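Adenylyl-sulfate kinase 1, chloroplastic (Arabidopsis thaliana, PDB 3UIE) catalyses the ATP-dependent phosphorylation of adenosine 5'-phosphosulfate to 3'-phosphoadenylyl sulfate, the activated sulfate of the plant cell, working as a disulfide-linked homodimer. Local coordinates at residues E13-D16 with R17-L20; I58-G61 with D62-R65; V86-V89 with A90-F93; P181-M184 with A185-V189; Y191-K195 with G196-A200. All coordinates share one frame; numbering follows the deposited sequence. Where two conformers were deposited one is given.

Contact 1 (E13-D16 with R17-L20)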
# COMPACT_ATOMS: atom_id res chain seq x y z
N GLU A 13 -14.11 9.17 -5.21
CA GLU A 13 -14.32 7.73 -5.39
C GLU A 13 -13.26 7.07 -6.26
O GLU A 13 -12.50 7.75 -6.95
CB GLU A 13 -15.69 7.48 -6.02
CG GLU A 13 -16.88 7.91 -5.18
CD GLU A 13 -18.21 7.59 -5.84
OE1 GLU A 13 -18.27 6.63 -6.64
OE2 GLU A 13 -19.20 8.30 -5.57
N LYS A 14 -13.23 5.74 -6.26
CA LYS A 14 -12.33 5.01 -7.15
C LYS A 14 -12.54 5.43 -8.60
O LYS A 14 -11.57 5.60 -9.34
CB LYS A 14 -12.53 3.51 -6.99
CG LYS A 14 -11.65 2.64 -7.87
CD LYS A 14 -11.94 1.18 -7.53
CE LYS A 14 -11.47 0.23 -8.61
NZ LYS A 14 -12.36 -0.97 -8.66
N VAL A 15 -13.80 5.61 -9.01
CA VAL A 15 -14.08 5.99 -10.39
C VAL A 15 -13.56 7.37 -10.73
O VAL A 15 -13.24 7.65 -11.89
CB VAL A 15 -15.57 5.89 -10.77
CG1 VAL A 15 -15.98 4.44 -10.95
CG2 VAL A 15 -16.44 6.59 -9.72
N ASP A 16 -13.47 8.25 -9.73
CA ASP A 16 -12.89 9.57 -9.96
C ASP A 16 -11.39 9.45 -10.19
O ASP A 16 -10.83 10.09 -11.08
CB ASP A 16 -13.18 10.52 -8.78
CG ASP A 16 -14.67 10.75 -8.58
OD1 ASP A 16 -15.36 11.09 -9.57
OD2 ASP A 16 -15.14 10.55 -7.45
N ARG A 17 -10.71 8.62 -9.40
CA ARG A 17 -9.28 8.41 -9.60
C ARG A 17 -9.03 7.74 -10.96
O ARG A 17 -8.05 8.04 -11.65
CB ARG A 17 -8.69 7.59 -8.45
CG ARG A 17 -8.68 8.34 -7.11
CD ARG A 17 -8.07 7.50 -5.98
NE ARG A 17 -8.94 6.41 -5.53
CZ ARG A 17 -9.85 6.56 -4.58
NH1 ARG A 17 -10.01 7.75 -4.01
NH2 ARG A 17 -10.62 5.54 -4.19
N GLN A 18 -9.93 6.86 -11.36
CA GLN A 18 -9.75 6.15 -12.63
C GLN A 18 -9.93 7.12 -13.79
O GLN A 18 -9.19 7.09 -14.77
CB GLN A 18 -10.72 4.97 -12.70
CG GLN A 18 -10.24 3.85 -11.80
CD GLN A 18 -11.10 2.61 -11.82
OE1 GLN A 18 -10.75 1.61 -11.21
NE2 GLN A 18 -12.25 2.68 -12.50
N ARG A 19 -10.90 8.02 -13.64
CA ARG A 19 -11.15 9.06 -14.63
C ARG A 19 -9.92 9.97 -14.79
O ARG A 19 -9.57 10.36 -15.90
CB ARG A 19 -12.35 9.88 -14.18
CG ARG A 19 -12.93 10.79 -15.23
CD ARG A 19 -14.39 11.06 -14.92
NE ARG A 19 -14.59 11.48 -13.54
CZ ARG A 19 -14.44 12.73 -13.12
NH1 ARG A 19 -14.08 13.67 -13.99
NH2 ARG A 19 -14.64 13.04 -11.84
N LEU A 20 -9.28 10.30 -13.68
CA LEU A 20 -8.06 11.10 -13.71
C LEU A 20 -6.92 10.38 -14.46
O LEU A 20 -6.23 10.99 -15.28
CB LEU A 20 -7.64 11.45 -12.28
CG LEU A 20 -6.45 12.37 -12.08
CD1 LEU A 20 -6.65 13.66 -12.87
CD2 LEU A 20 -6.30 12.68 -10.60
O HOH W 1 -13.25 -0.28 -11.93
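The carbonyl oxygen of Asp-16 is held twice: Leu-20 N donates to Asp-16 O at 3.0 Å, and the hydroxyl of Tyr-50 of the second subunit also bonds to it. The carboxylate of the same residue reaches in two other directions. With CG beside the backbone N (chi1 -61°), Asp-16 OD2 turns back to accept from Glu-13 N at 2.8 Å on its anti lone pair, while OD1 meets Arg-19 NH2 at 3.1 Å in a nearly straight salt bridge (170°). OD1 lies in the guanidinium plane, yet the two flat groups stand almost perpendicular. This is the first turn of helix 14-21: Glu-13 is the N-cap, and the bond from its amide to Asp-16 resembles one half of a capping box. An asparagine here would probably leave Arg-19 without its charged mate, and its single side-chain oxygen could accept from either Glu-13 N or Arg-19 NH2 but hardly from both. Further round the helix, Lys-14 and Gln-18 meet at an angle, Lys-14 CE coming to 3.0 Å from Gln-18 OE1, an oxygen that also accepts from Gly-25 N. A water takes a bond from Gln-18 NE2 at 3.2 Å and a weak one from Lys-14 NZ. The Arg-17 guanidinium lays one face over Glu-13 O, which sits 3.7 Å above its centre, because the chain bends at chi3 (-73°); Arg-17 NE donates to Asp-95 O. The helical backbone bonds include Gln-18 N to Lys-14 O at 2.9 Å.

Contact 2 (I58-G61 with D62-R65). With ADX (adenosine-5'-phosphosulfate), chain D.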
# COMPACT_ATOMS: atom_id res chain seq x y z
N ILE A 58 4.79 -2.12 -8.70
CA ILE A 58 5.13 -3.51 -8.43
C ILE A 58 5.34 -3.76 -6.94
O ILE A 58 6.16 -3.09 -6.32
CB ILE A 58 6.42 -3.93 -9.18
CG1 ILE A 58 6.22 -3.81 -10.69
CG2 ILE A 58 6.82 -5.38 -8.83
CD1 ILE A 58 7.51 -4.02 -11.49
N LEU A 59 4.59 -4.70 -6.38
CA LEU A 59 4.85 -5.21 -5.05
C LEU A 59 5.59 -6.53 -5.17
O LEU A 59 4.98 -7.57 -5.38
CB LEU A 59 3.54 -5.43 -4.29
CG LEU A 59 2.64 -4.22 -4.10
CD1 LEU A 59 1.34 -4.60 -3.38
CD2 LEU A 59 3.40 -3.12 -3.34
N ASP A 60 6.91 -6.49 -5.02
CA ASP A 60 7.71 -7.69 -5.17
C ASP A 60 8.02 -8.31 -3.81
O ASP A 60 8.41 -7.62 -2.86
CB ASP A 60 9.00 -7.37 -5.90
CG ASP A 60 9.81 -8.61 -6.23
OD1 ASP A 60 9.49 -9.26 -7.24
OD2 ASP A 60 10.73 -8.94 -5.46
N GLY A 61 7.82 -9.62 -3.72
CA GLY A 61 8.00 -10.33 -2.47
C GLY A 61 9.31 -9.99 -1.79
O GLY A 61 9.34 -9.70 -0.60
N ASP A 62 10.40 -10.02 -2.54
CA ASP A 62 11.69 -9.70 -1.94
C ASP A 62 11.69 -8.27 -1.36
O ASP A 62 12.02 -8.06 -0.19
CB ASP A 62 12.83 -9.88 -2.95
CG ASP A 62 14.20 -9.82 -2.30
OD1 ASP A 62 14.36 -10.36 -1.18
OD2 ASP A 62 15.13 -9.24 -2.91
N ASN A 63 11.31 -7.29 -2.18
CA ASN A 63 11.26 -5.90 -1.71
C ASN A 63 10.44 -5.73 -0.45
O ASN A 63 10.93 -5.23 0.56
CB ASN A 63 10.71 -4.97 -2.79
CG ASN A 63 11.59 -4.93 -4.03
OD1 ASN A 63 12.76 -5.28 -3.98
ND2 ASN A 63 11.01 -4.48 -5.15
N VAL A 64 9.18 -6.17 -0.50
CA VAL A 64 8.27 -5.99 0.62
C VAL A 64 8.75 -6.70 1.88
O VAL A 64 8.46 -6.27 2.99
CB VAL A 64 6.85 -6.45 0.27
CG1 VAL A 64 5.89 -6.14 1.42
CG2 VAL A 64 6.38 -5.78 -1.01
N ARG A 65 9.51 -7.77 1.71
CA ARG A 65 10.03 -8.50 2.87
C ARG A 65 11.15 -7.75 3.57
O ARG A 65 11.57 -8.13 4.66
CB ARG A 65 10.50 -9.91 2.49
CG ARG A 65 9.36 -10.93 2.44
CD ARG A 65 9.87 -12.27 1.90
NE ARG A 65 8.88 -13.34 2.07
CZ ARG A 65 8.64 -13.94 3.24
NH1 ARG A 65 9.31 -13.56 4.33
NH2 ARG A 65 7.73 -14.90 3.32
SB ADX D . 6.47 -16.25 -0.39
O1B ADX D . 6.31 -15.78 0.96
O2B ADX D . 6.36 -17.72 -0.40
O3B ADX D . 5.43 -15.70 -1.28
PA ADX D . 8.35 -14.46 -1.40
O1A ADX D . 7.79 -13.37 -0.52
O2A ADX D . 8.07 -14.20 -2.88
O3A ADX D . 7.84 -15.90 -0.92
O5' ADX D . 9.90 -14.50 -1.16
C5' ADX D . 10.72 -15.23 -2.02
C4' ADX D . 12.10 -14.81 -2.08
O4' ADX D . 12.71 -15.04 -0.82
C3' ADX D . 12.81 -15.64 -3.09
O3' ADX D . 13.38 -14.80 -4.04
C2' ADX D . 13.87 -16.26 -2.41
O2' ADX D . 15.03 -15.67 -2.91
C1' ADX D . 13.80 -15.90 -0.98
N9 ADX D . 13.75 -17.06 -0.13
C8 ADX D . 14.46 -17.25 1.01
N7 ADX D . 14.09 -18.41 1.57
C5 ADX D . 13.14 -18.96 0.80
C6 ADX D . 12.39 -20.15 0.87
N6 ADX D . 12.57 -21.05 1.96
N1 ADX D . 11.48 -20.44 -0.11
C2 ADX D . 11.30 -19.60 -1.13
N3 ADX D . 12.00 -18.44 -1.23
C4 ADX D . 12.91 -18.10 -0.29
O HOH W 2 8.02 -3.84 -4.39
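Two torsions set this turn: Asp-60 holds CG anti to its amide nitrogen (chi1 -173°), which carries OD2 to the N-H of Asp-62, and Arg-65 keeps CG beside its own N (chi1 -83°), letting an extended chain run past Gly-61 to the substrate. The stretch is a strand-to-helix junction of the P-loop kinase fold, where strand 56-60 ends and the short helix 61-64 begins with Asp-60 as N-cap. The capping bond from Asp-62 N to Asp-60 OD2 is weak, 3.1 Å and bent. OD1 of Asp-60 is engaged by the hydroxyls of Ser-39, a residue of the ATP site, and Ser-103, so the carboxylate links the new helix to the nucleotide side; a magnesium ion lies about 4 Å from this side chain. Val-64 N bonds to Asp-60 O at 2.9 Å and almost straight along the C=O axis, and Arg-65 N follows to Gly-61 O. One water ties strand to helix, donating to Ile-58 O and accepting from Asp-60 N and from Asn-63 ND2 at 3.2 Å. At Gly-61 a beta carbon would run into the phosphate oxygen O2A of bound adenosine-5'-phosphosulfate, which fits the close passage of backbone and ligand. Arg-65 NH1 is fixed by Ser-73 O, and its guanidinium makes a cation-pi contact with Phe-74. NE of Arg-65 donates to the phosphate oxygen O1A at 2.8 Å; NH2 of Arg-65 meets the sulfate oxygen O1B, edge-on in the guanidinium plane, at 2.9 Å and 177°.

Contact 3 (V86-V89 with A90-F93)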
# COMPACT_ATOMS: atom_id res chain seq x y z
N VAL A 86 0.23 -8.65 1.50
CA VAL A 86 0.42 -8.17 0.13
C VAL A 86 -0.92 -8.05 -0.61
O VAL A 86 -1.14 -7.07 -1.33
CB VAL A 86 1.43 -9.02 -0.67
CG1 VAL A 86 1.41 -8.61 -2.13
CG2 VAL A 86 2.83 -8.84 -0.10
N GLY A 87 -1.81 -9.02 -0.42
CA GLY A 87 -3.16 -8.94 -0.99
C GLY A 87 -3.91 -7.69 -0.54
O GLY A 87 -4.59 -7.02 -1.32
N GLU A 88 -3.82 -7.38 0.75
CA GLU A 88 -4.49 -6.20 1.28
C GLU A 88 -3.89 -4.90 0.73
O GLU A 88 -4.61 -3.96 0.41
CB GLU A 88 -4.47 -6.20 2.82
CG GLU A 88 -5.37 -7.31 3.45
CD GLU A 88 -6.86 -6.96 3.51
OE1 GLU A 88 -7.33 -5.99 2.85
OE2 GLU A 88 -7.59 -7.67 4.23
N VAL A 89 -2.58 -4.86 0.61
CA VAL A 89 -1.94 -3.66 0.06
C VAL A 89 -2.26 -3.51 -1.42
O VAL A 89 -2.54 -2.41 -1.90
CB VAL A 89 -0.44 -3.67 0.30
CG1 VAL A 89 0.22 -2.50 -0.44
CG2 VAL A 89 -0.17 -3.58 1.81
N ALA A 90 -2.24 -4.62 -2.15
CA ALA A 90 -2.61 -4.61 -3.57
C ALA A 90 -4.03 -4.08 -3.75
O ALA A 90 -4.32 -3.35 -4.70
CB ALA A 90 -2.49 -6.01 -4.15
N LYS A 91 -4.92 -4.45 -2.85
CA LYS A 91 -6.29 -3.98 -2.90
C LYS A 91 -6.35 -2.46 -2.73
O LYS A 91 -7.12 -1.78 -3.41
CB LYS A 91 -7.12 -4.66 -1.82
CG LYS A 91 -8.51 -4.08 -1.67
CD LYS A 91 -9.32 -4.91 -0.71
CE LYS A 91 -10.72 -4.37 -0.56
NZ LYS A 91 -11.53 -5.24 0.34
N LEU A 92 -5.53 -1.92 -1.83
CA LEU A 92 -5.47 -0.47 -1.64
C LEU A 92 -4.96 0.22 -2.91
O LEU A 92 -5.50 1.26 -3.32
CB LEU A 92 -4.58 -0.11 -0.44
CG LEU A 92 -5.01 -0.68 0.91
CD1 LEU A 92 -3.95 -0.42 1.97
CD2 LEU A 92 -6.36 -0.10 1.35
N PHE A 93 -3.93 -0.34 -3.53
CA PHE A 93 -3.43 0.24 -4.78
C PHE A 93 -4.46 0.21 -5.90
O PHE A 93 -4.60 1.17 -6.66
CB PHE A 93 -2.14 -0.44 -5.24
CG PHE A 93 -0.90 0.16 -4.63
CD1 PHE A 93 -0.26 1.23 -5.24
CD2 PHE A 93 -0.39 -0.33 -3.44
CE1 PHE A 93 0.88 1.79 -4.68
CE2 PHE A 93 0.76 0.23 -2.88
CZ PHE A 93 1.39 1.29 -3.50
O HOH W 3 -10.08 -5.68 2.70
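From Val-86 to Phe-93 the backbone is regular alpha-helix, four successive i to i+4 bonds running from Ala-90 N to Val-86 O (2.8 Å) through to Phe-93 N and Val-89 O. These two turns belong to helix 76-95, which packs on strands 26-31 and 99-103 of the parallel sheet through Val-86 and Ala-90, and faces the second subunit with Glu-88, Val-89, Leu-92 and Phe-93. Val-89 and Phe-93 lie side by side. CG1 of Val-89, anti to the backbone N (chi1 173°), reaches Phe-93 CE2 at 3.7 Å, and Val-89 O lies in the ring plane at the edge, 3.4 Å from Phe-93 CD2. The same ring stacks on Phe-93 of the second subunit, so the pair carries helix packing into the dimer interface. Leu-92 keeps its branch close to the backbone, CG 3.3 Å from Glu-88 O. On the polar flank, Glu-88 forms a salt bridge through OE2 with Arg-70 of the second subunit, and Lys-91 NZ donates to Leu-118 O. The lysine and glutamate are not in direct charge contact; one water lies between them, donating to Glu-88 OE1 at 2.8 Å and accepting from Lys-91 NZ at 2.8 Å.

Contact 4 (P181-M184 with A185-V189). With ANP (phosphoaminophosphonic acid-adenylate ester), chain E.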
# COMPACT_ATOMS: atom_id res chain seq x y z
N PRO A 181 10.48 -12.26 -22.12
CA PRO A 181 9.72 -11.43 -21.18
C PRO A 181 8.88 -10.39 -21.92
O PRO A 181 7.76 -10.11 -21.53
CB PRO A 181 10.81 -10.77 -20.36
CG PRO A 181 11.96 -11.74 -20.39
CD PRO A 181 11.91 -12.33 -21.77
N ILE A 182 9.42 -9.82 -22.99
CA ILE A 182 8.65 -8.82 -23.75
C ILE A 182 7.43 -9.45 -24.40
O ILE A 182 6.33 -8.88 -24.35
CB ILE A 182 9.51 -8.09 -24.80
CG1 ILE A 182 10.51 -7.16 -24.12
CG2 ILE A 182 8.64 -7.26 -25.71
CD1 ILE A 182 11.43 -6.43 -25.10
N GLU A 183 7.59 -10.62 -25.02
CA GLU A 183 6.43 -11.24 -25.64
C GLU A 183 5.42 -11.58 -24.57
O GLU A 183 4.22 -11.39 -24.76
CB GLU A 183 6.78 -12.49 -26.46
CG GLU A 183 5.54 -13.16 -27.04
CD GLU A 183 5.83 -14.11 -28.19
OE1 GLU A 183 6.99 -14.54 -28.36
OE2 GLU A 183 4.88 -14.40 -28.95
N MET A 184 5.89 -12.05 -23.42
CA MET A 184 4.95 -12.37 -22.34
C MET A 184 4.20 -11.14 -21.82
O MET A 184 3.01 -11.22 -21.54
CB MET A 184 5.64 -13.10 -21.20
CG MET A 184 6.03 -14.53 -21.57
SD MET A 184 6.69 -15.43 -20.16
CE MET A 184 8.00 -14.39 -19.65
N ALA A 185 4.91 -10.02 -21.67
CA ALA A 185 4.25 -8.79 -21.26
C ALA A 185 3.23 -8.36 -22.31
O ALA A 185 2.17 -7.84 -21.98
CB ALA A 185 5.28 -7.67 -20.98
N GLU A 186 3.54 -8.59 -23.58
CA GLU A 186 2.61 -8.22 -24.64
C GLU A 186 1.30 -8.98 -24.48
O GLU A 186 0.23 -8.42 -24.67
CB GLU A 186 3.18 -8.46 -26.04
CG GLU A 186 4.22 -7.44 -26.46
CD GLU A 186 4.93 -7.84 -27.75
OE1 GLU A 186 4.46 -8.77 -28.44
OE2 GLU A 186 5.97 -7.23 -28.07
N LYS A 187 1.39 -10.25 -24.10
CA LYS A 187 0.20 -11.09 -23.92
C LYS A 187 -0.64 -10.57 -22.75
O LYS A 187 -1.86 -10.52 -22.83
CB LYS A 187 0.58 -12.56 -23.70
CG LYS A 187 1.28 -13.20 -24.89
CD LYS A 187 1.61 -14.66 -24.59
CE LYS A 187 2.21 -15.35 -25.81
NZ LYS A 187 1.20 -15.45 -26.91
N VAL A 188 0.02 -10.19 -21.65
CA VAL A 188 -0.68 -9.61 -20.52
C VAL A 188 -1.30 -8.27 -20.90
O VAL A 188 -2.43 -8.00 -20.55
CB VAL A 188 0.23 -9.46 -19.27
CG1 VAL A 188 -0.53 -8.82 -18.13
CG2 VAL A 188 0.74 -10.85 -18.87
N VAL A 189 -0.57 -7.43 -21.62
CA VAL A 189 -1.10 -6.11 -21.95
C VAL A 189 -2.31 -6.25 -22.88
O VAL A 189 -3.32 -5.58 -22.70
CB VAL A 189 -0.04 -5.21 -22.61
CG1 VAL A 189 -0.70 -4.00 -23.29
CG2 VAL A 189 0.97 -4.72 -21.56
PG ANP E . 12.18 -15.26 -7.15
O1G ANP E . 13.29 -16.03 -6.27
O2G ANP E . 12.38 -13.77 -6.84
O3G ANP E . 10.80 -15.73 -6.75
PB ANP E . 11.52 -14.92 -9.99
O1B ANP E . 11.37 -13.36 -9.84
O2B ANP E . 10.25 -15.75 -10.30
N3B ANP E . 12.58 -15.47 -8.77
PA ANP E . 13.37 -13.81 -11.94
O1A ANP E . 14.34 -13.18 -11.00
O2A ANP E . 12.47 -12.82 -12.62
O3A ANP E . 12.62 -14.95 -11.17
O5' ANP E . 14.13 -14.63 -13.06
C5' ANP E . 15.06 -15.61 -12.76
C4' ANP E . 16.05 -15.81 -13.77
O4' ANP E . 15.43 -16.37 -14.97
C3' ANP E . 16.59 -14.49 -14.12
O3' ANP E . 18.00 -14.54 -14.08
C2' ANP E . 16.12 -14.20 -15.47
O2' ANP E . 17.15 -13.71 -16.28
C1' ANP E . 15.64 -15.49 -16.02
N9 ANP E . 14.43 -15.27 -16.81
C8 ANP E . 13.40 -14.51 -16.42
N7 ANP E . 12.48 -14.53 -17.37
C5 ANP E . 12.93 -15.31 -18.38
C6 ANP E . 12.38 -15.67 -19.60
N6 ANP E . 11.07 -15.16 -19.99
N1 ANP E . 13.09 -16.48 -20.40
C2 ANP E . 14.30 -16.94 -20.03
N3 ANP E . 14.85 -16.61 -18.87
C4 ANP E . 14.18 -15.79 -18.02
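Glu-186 climbs back along the preceding turn: its CB rests 3.4 Å from Glu-183 O, CG 3.3 Å from Ile-182 O, CD is farther from that carbonyl, and OE2 ends 3.6 Å from Ile-182 CG2. The methyl is there because, with CG1 anti to the carbonyl carbon (chi1 -71°), CG2 of Ile-182 is left anti to the amide nitrogen, on the side of Glu-186. One residue on, Lys-187 crosses Glu-183 at a slant, its NZ 4.3 Å from Glu-183 OE2, too long for a salt bridge. These are the opening turns of the C-terminal helix 181-195, whose backbone bonds begin with Ala-185 N to Pro-181 O at 2.9 Å. Its inner side meets helix 38-51 through Pro-181 and Ala-185 and strand 171-173 through Met-184 and Val-188. Its N-terminal end closes on the nucleotide: the proline ring brings CD to 3.4 Å from the adenine N6 of the bound ATP analogue. Met-184, bent at chi3 (-56°), sets CE 3.2 Å from the same N6. Replacing Pro-181 with glycine would remove the ring and is likely to open a gap beside this amino group and against Thr-40 of the ATP site.

Contact 5 (Y191-K195 with G196-A200)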
# COMPACT_ATOMS: atom_id res chain seq x y z
N TYR A 191 -4.34 -8.70 -22.99
CA TYR A 191 -5.45 -9.17 -22.17
C TYR A 191 -6.08 -8.01 -21.40
O TYR A 191 -7.31 -7.84 -21.40
CB TYR A 191 -4.97 -10.28 -21.23
CG TYR A 191 -6.00 -10.78 -20.25
CD1 TYR A 191 -6.72 -11.96 -20.50
CD2 TYR A 191 -6.25 -10.09 -19.07
CE1 TYR A 191 -7.68 -12.42 -19.58
CE2 TYR A 191 -7.19 -10.53 -18.16
CZ TYR A 191 -7.90 -11.69 -18.41
OH TYR A 191 -8.82 -12.09 -17.48
N LEU A 192 -5.24 -7.19 -20.76
CA LEU A 192 -5.75 -6.04 -20.00
C LEU A 192 -6.48 -5.08 -20.92
O LEU A 192 -7.53 -4.53 -20.58
CB LEU A 192 -4.60 -5.32 -19.28
CG LEU A 192 -3.90 -6.17 -18.21
CD1 LEU A 192 -2.65 -5.47 -17.67
CD2 LEU A 192 -4.87 -6.55 -17.09
N ASP A 193 -5.91 -4.86 -22.10
CA ASP A 193 -6.50 -3.93 -23.05
C ASP A 193 -7.90 -4.41 -23.46
O ASP A 193 -8.88 -3.65 -23.40
CB ASP A 193 -5.60 -3.79 -24.27
CG ASP A 193 -6.04 -2.68 -25.19
OD1 ASP A 193 -7.09 -2.07 -24.93
OD2 ASP A 193 -5.34 -2.43 -26.19
N ASN A 194 -7.99 -5.68 -23.85
CA ASN A 194 -9.27 -6.25 -24.24
C ASN A 194 -10.31 -6.24 -23.12
O ASN A 194 -11.49 -6.03 -23.38
CB ASN A 194 -9.11 -7.67 -24.81
CG ASN A 194 -8.68 -7.67 -26.26
OD1 ASN A 194 -8.41 -6.62 -26.84
ND2 ASN A 194 -8.61 -8.86 -26.87
N LYS A 195 -9.88 -6.49 -21.88
CA LYS A 195 -10.80 -6.49 -20.74
C LYS A 195 -11.19 -5.07 -20.30
O LYS A 195 -12.04 -4.91 -19.43
CB LYS A 195 -10.22 -7.28 -19.56
CG LYS A 195 -10.14 -8.77 -19.81
CD LYS A 195 -11.52 -9.42 -19.74
CE LYS A 195 -11.44 -10.91 -20.03
NZ LYS A 195 -12.72 -11.59 -19.72
N GLY A 196 -10.57 -4.06 -20.90
CA GLY A 196 -10.97 -2.68 -20.68
C GLY A 196 -10.29 -1.99 -19.52
O GLY A 196 -10.73 -0.92 -19.10
N TYR A 197 -9.20 -2.57 -19.02
CA TYR A 197 -8.49 -2.00 -17.87
C TYR A 197 -7.57 -0.82 -18.21
O TYR A 197 -7.08 -0.14 -17.32
CB TYR A 197 -7.71 -3.10 -17.12
CG TYR A 197 -8.61 -3.94 -16.25
CD1 TYR A 197 -9.51 -3.34 -15.38
CD2 TYR A 197 -8.62 -5.33 -16.34
CE1 TYR A 197 -10.36 -4.08 -14.60
CE2 TYR A 197 -9.47 -6.09 -15.55
CZ TYR A 197 -10.34 -5.45 -14.69
OH TYR A 197 -11.21 -6.16 -13.89
N LEU A 198 -7.37 -0.56 -19.50
CA LEU A 198 -6.43 0.48 -19.90
C LEU A 198 -7.14 1.76 -20.33
O LEU A 198 -6.56 2.61 -21.00
CB LEU A 198 -5.49 -0.02 -20.99
CG LEU A 198 -4.81 -1.35 -20.66
CD1 LEU A 198 -3.73 -1.68 -21.69
CD2 LEU A 198 -4.19 -1.30 -19.25
N GLN A 199 -8.39 1.91 -19.92
CA GLN A 199 -9.11 3.15 -20.12
C GLN A 199 -10.09 3.31 -18.97
O GLN A 199 -10.52 2.32 -18.39
CB GLN A 199 -9.89 3.10 -21.44
CG GLN A 199 -11.06 2.14 -21.37
CD GLN A 199 -11.72 1.90 -22.71
OE1 GLN A 199 -11.15 2.21 -23.76
NE2 GLN A 199 -12.92 1.35 -22.68
N ALA A 200 -10.44 4.54 -18.64
CA ALA A 200 -11.42 4.78 -17.59
C ALA A 200 -12.76 4.15 -17.98
O ALA A 200 -13.47 3.57 -17.16
CB ALA A 200 -11.59 6.26 -17.35
OXT ALA A 200 -13.15 4.22 -19.15
O HOH W 4 -8.53 -0.98 -22.08
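Backbone bonds between Leu-192, Asp-193, Gly-196 and Tyr-197 form a Schellman motif that ends helix 181-195. Tyr-197 N donates to Leu-192 O at 3.0 Å, and Gly-196 N to Asp-193 O, also at 3.0 Å but far above the carbonyl plane. Gly-196 has a positive phi of 89°, at which a beta carbon would collide with the carbonyl oxygen of Lys-195. A type I beta turn from Gly-196 to Gln-199 then leads toward the C-terminus.

Apolar contacts fold the tail back on the helix. Leu-192 and Tyr-197 cross at about a right angle, the CD2 atoms of Leu-192 and Tyr-197 4.0 Å apart. Leu-198 places a methyl on each of two helix residues: CD2 lies 4.0 Å from Leu-192 CB, and CD1 3.8 Å from Asp-193 CB. The CB of Leu-198 points toward the helix, and with CG beside its own backbone N (chi1 -51°) CG comes close to Asp-193 CA. Within the last turn, Lys-195 CG covers one face of the Tyr-191 ring toward its rim.

Polar ties hold the tail to other parts of the chain and to the helix end. The hydroxyl of Tyr-197 bonds to Gly-122 O and Asp-123 OD1, and Lys-24 NZ donates to the carbonyls of Gly-196 and Gln-199. One water bridges helix end and tail, donating to Asp-193 O at 3.0 Å and accepting from Leu-198 N at 2.9 Å.

Overall arrangement
Contacts 2 and 4 line different parts of the active site, their centres about 21 Å apart: Arg-65 of contact 2 binds the phosphate and sulfate of adenosine-5'-phosphosulfate, and Pro-181 and Met-184 of contact 4 lie against the adenine amino group of the ATP analogue. Contact 3 backs contact 2, Leu-59 CD1 packing 3.8 Å from Val-89 CG1, and so joins the turn at residues 58-65 to the dimer interface. Contact 1, about 17 Å from contact 3 between centres, touches the same second subunit away from the ligands. Contacts 4 and 5 share helix 181-195, and Leu-198 CD1 packs against Val-189 O (4.1 Å). The C-terminus packs on helix 14-21, Ala-200 CB lying 3.6 Å from Gln-18 O, which links contacts 1 and 5.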